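Local coordinates for PmoD (Methylocystis sp. ATCC 49242, PDB 6CPD), which binds copper(I) through a periplasmic cupredoxin-like domain and probably serves copper handling in methane-oxidising bacteria, at residues Tyr29-Gly37 with Thr120-Gly128. Residues are numbered along the deposited sequence; the frame is centred on the assembly and turned at random.
Sequences YCDEIPATG and TAQFKFMVG. With SO4 (sulfate ion), chain C.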
loop_
_atom_site.group_PDB
_atom_site.type_symbol
_atom_site.label_atom_id
_atom_site.label_comp_id
_atom_site.label_asym_id
_atom_site.label_seq_id
_atom_site.Cartn_x
_atom_site.Cartn_y
_atom_site.Cartn_z
ATOM N N TYR B 29 8.580 -5.296 1.110
ATOM C CA TYR B 29 8.325 -4.025 1.785
ATOM C C TYR B 29 7.435 -3.116 0.949
ATOM O O TYR B 29 7.076 -3.456 -0.178
ATOM C CB TYR B 29 9.638 -3.324 2.091
ATOM C CG TYR B 29 10.665 -4.238 2.696
ATOM C CD1 TYR B 29 10.646 -4.534 4.055
ATOM C CD2 TYR B 29 11.648 -4.822 1.904
ATOM C CE1 TYR B 29 11.597 -5.381 4.611
ATOM C CE2 TYR B 29 12.609 -5.674 2.453
ATOM C CZ TYR B 29 12.574 -5.939 3.805
ATOM O OH TYR B 29 13.510 -6.782 4.341
ATOM N N CYS B 30 7.094 -1.956 1.500
ATOM C CA CYS B 30 6.300 -0.988 0.762
ATOM C C CYS B 30 7.026 0.357 0.804
ATOM O O CYS B 30 7.877 0.617 -0.045
ATOM C CB CYS B 30 4.875 -0.879 1.321
ATOM S SG CYS B 30 3.785 0.219 0.318
ATOM N N ASP B 31 6.703 1.225 1.763
ATOM C CA ASP B 31 7.312 2.552 1.733
ATOM C C ASP B 31 8.405 2.736 2.784
ATOM O O ASP B 31 8.970 3.819 2.904
ATOM C CB ASP B 31 6.257 3.646 1.895
ATOM C CG ASP B 31 5.332 3.396 3.056
ATOM O OD1 ASP B 31 5.742 2.691 3.998
ATOM O OD2 ASP B 31 4.202 3.924 3.034
ATOM N N GLU B 32 8.704 1.674 3.523
ATOM C CA GLU B 32 9.813 1.697 4.469
ATOM C C GLU B 32 10.765 0.592 4.077
ATOM O O GLU B 32 10.565 -0.571 4.427
ATOM C CB GLU B 32 9.317 1.512 5.895
ATOM C CG GLU B 32 8.259 2.521 6.303
ATOM C CD GLU B 32 8.866 3.819 6.807
ATOM O OE1 GLU B 32 10.033 3.794 7.258
ATOM O OE2 GLU B 32 8.179 4.861 6.740
ATOM N N ILE B 33 11.780 0.965 3.309
ATOM C CA ILE B 33 12.769 0.019 2.802
ATOM C C ILE B 33 14.005 0.039 3.702
ATOM O O ILE B 33 14.717 1.035 3.719
ATOM C CB ILE B 33 13.110 0.393 1.340
ATOM C CG1 ILE B 33 11.820 0.414 0.507
ATOM C CG2 ILE B 33 14.128 -0.529 0.747
ATOM C CD1 ILE B 33 11.985 1.045 -0.843
ATOM N N PRO B 34 14.274 -1.063 4.431
ATOM C CA PRO B 34 15.226 -1.015 5.560
ATOM C C PRO B 34 16.713 -0.952 5.199
ATOM O O PRO B 34 17.508 -0.453 6.003
ATOM C CB PRO B 34 14.920 -2.306 6.330
ATOM C CG PRO B 34 14.327 -3.223 5.329
ATOM C CD PRO B 34 13.549 -2.345 4.383
ATOM N N ALA B 35 17.103 -1.414 4.016
ATOM C CA ALA B 35 18.534 -1.529 3.747
ATOM C C ALA B 35 18.936 -0.741 2.513
ATOM O O ALA B 35 18.099 -0.387 1.688
ATOM C CB ALA B 35 18.925 -3.008 3.576
ATOM N N THR B 36 20.214 -0.382 2.455
ATOM C CA THR B 36 20.806 0.149 1.243
ATOM C C THR B 36 21.128 -1.057 0.371
ATOM O O THR B 36 21.152 -2.188 0.860
ATOM C CB THR B 36 22.059 1.003 1.532
ATOM O OG1 THR B 36 22.909 0.299 2.432
ATOM C CG2 THR B 36 21.657 2.324 2.191
ATOM N N GLY B 37 21.309 -0.847 -0.924
ATOM C CA GLY B 37 21.734 -1.945 -1.768
ATOM C C GLY B 37 20.719 -2.280 -2.841
ATOM O O GLY B 37 19.810 -1.483 -3.141
ATOM N N THR B 120 0.446 13.161 -12.970
ATOM C CA THR B 120 1.555 12.604 -12.211
ATOM C C THR B 120 1.090 12.198 -10.821
ATOM O O THR B 120 0.359 12.932 -10.161
ATOM C CB THR B 120 2.742 13.596 -12.120
ATOM O OG1 THR B 120 3.272 13.813 -13.432
ATOM C CG2 THR B 120 3.866 13.034 -11.240
ATOM N N ALA B 121 1.514 11.021 -10.381
ATOM C CA ALA B 121 1.228 10.591 -9.017
ATOM C C ALA B 121 2.547 10.348 -8.319
ATOM O O ALA B 121 3.536 9.999 -8.968
ATOM C CB ALA B 121 0.372 9.344 -9.019
ATOM N N GLN B 122 2.568 10.546 -7.001
ATOM C CA GLN B 122 3.792 10.422 -6.217
ATOM C C GLN B 122 3.655 9.276 -5.248
ATOM O O GLN B 122 2.596 9.113 -4.633
ATOM C CB GLN B 122 4.092 11.723 -5.440
ATOM C CG GLN B 122 4.055 12.992 -6.284
ATOM C CD GLN B 122 4.301 14.268 -5.475
ATOM O OE1 GLN B 122 4.635 14.217 -4.289
ATOM N NE2 GLN B 122 4.149 15.418 -6.126
ATOM N N PHE B 123 4.668 8.423 -5.172
ATOM C CA PHE B 123 4.732 7.558 -4.009
ATOM C C PHE B 123 6.000 7.886 -3.247
ATOM O O PHE B 123 7.117 7.866 -3.792
ATOM C CB PHE B 123 4.627 6.085 -4.367
ATOM C CG PHE B 123 5.679 5.574 -5.290
ATOM C CD1 PHE B 123 6.795 4.921 -4.792
ATOM C CD2 PHE B 123 5.489 5.623 -6.669
ATOM C CE1 PHE B 123 7.758 4.398 -5.654
ATOM C CE2 PHE B 123 6.440 5.086 -7.544
ATOM C CZ PHE B 123 7.576 4.473 -7.031
ATOM N N LYS B 124 5.804 8.197 -1.973
ATOM C CA LYS B 124 6.897 8.657 -1.135
ATOM C C LYS B 124 7.375 7.476 -0.333
ATOM O O LYS B 124 6.566 6.698 0.169
ATOM C CB LYS B 124 6.433 9.790 -0.229
ATOM C CG LYS B 124 5.934 10.993 -0.997
ATOM C CD LYS B 124 5.798 12.199 -0.100
ATOM C CE LYS B 124 5.428 13.426 -0.889
ATOM N NZ LYS B 124 5.503 14.625 -0.014
ATOM N N PHE B 125 8.689 7.305 -0.236
ATOM C CA PHE B 125 9.197 6.191 0.544
ATOM C C PHE B 125 10.541 6.542 1.141
ATOM O O PHE B 125 11.159 7.544 0.786
ATOM C CB PHE B 125 9.308 4.906 -0.304
ATOM C CG PHE B 125 10.263 4.999 -1.473
ATOM C CD1 PHE B 125 9.864 5.571 -2.670
ATOM C CD2 PHE B 125 11.556 4.475 -1.384
ATOM C CE1 PHE B 125 10.742 5.647 -3.749
ATOM C CE2 PHE B 125 12.436 4.535 -2.463
ATOM C CZ PHE B 125 12.028 5.110 -3.645
ATOM N N MET B 126 11.007 5.715 2.053
ATOM C CA MET B 126 12.336 5.978 2.547
ATOM C C MET B 126 13.186 4.729 2.572
ATOM O O MET B 126 12.684 3.604 2.679
ATOM C CB MET B 126 12.265 6.611 3.910
ATOM C CG MET B 126 11.799 5.728 5.013
ATOM S SD MET B 126 12.144 6.669 6.505
ATOM C CE MET B 126 13.854 7.090 6.174
ATOM N N VAL B 127 14.489 4.958 2.452
ATOM C CA VAL B 127 15.470 3.893 2.475
ATOM C C VAL B 127 16.274 4.067 3.744
ATOM O O VAL B 127 16.761 5.161 4.030
ATOM C CB VAL B 127 16.376 3.934 1.233
ATOM C CG1 VAL B 127 17.468 2.884 1.325
ATOM C CG2 VAL B 127 15.535 3.775 -0.041
ATOM N N GLY B 128 16.387 2.998 4.522
ATOM C CA GLY B 128 17.188 3.025 5.732
ATOM C C GLY B 128 16.405 3.523 6.930
ATOM O O GLY B 128 16.963 3.646 8.027
HETATM S S SO4 C . 13.453 -8.143 7.573
HETATM O O1 SO4 C . 14.370 -9.059 6.916
HETATM O O2 SO4 C . 13.754 -8.128 9.003
HETATM O O3 SO4 C . 12.091 -8.636 7.395
HETATM O O4 SO4 C . 13.633 -6.804 7.010
#
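Ile33 lays the end of its side chain obliquely against the Phe125 ring, CD1 standing 3.5 Å from Phe125 CD2. With CG1 anti to the carbonyl carbon (chi1 -56°), the branch extends toward that ring, on the side of the sheet where Val127 also lies; Val19 of strand 13-20 packs on the same isoleucine. The other side carries Glu32 and Met126, where the bent Glu32 chain brings OE1 to 3.4 Å from Met126 CG.

Between these layers the backbones pair in parallel, making strand 32-33 the outermost strand, within this chain, of the mixed sheet, beside strand 118-127. Three bonds stitch the two: Met126 N to Asp31 O, Ile33 N to Met126 O at 2.9 Å, and Gly128 N to Ile33 O at 2.7 Å. The last two run nearly straight into their carbonyls, whereas Met126 N approaches Asp31 O tilted 29° from the carbonyl plane. Beyond the strand, Val127 CG1 rests 3.4 Å from Ala35 O.

Tyr29 stands off the strand pair, one face of its ring covered by Pro34 CD, 3.5 Å above the centre, while its OH donates to O4 of a sulfate, probably from the crystallisation liquor, at 2.7 Å. Ser25 and Ser27 of both subunits and Tyr29 of the second subunit bind the same ion. A phenylalanine here would probably deprive the sulfate of one donor and weaken that tie to the second subunit.

Asp31 OD2 accepts from Met5 N of the second subunit. The chemistry thus divides: backbone bonds and apolar packing close the sheet edge, whereas Asp31 bonds directly to the second subunit and Tyr29 reaches it through a sulfate that may be incidental.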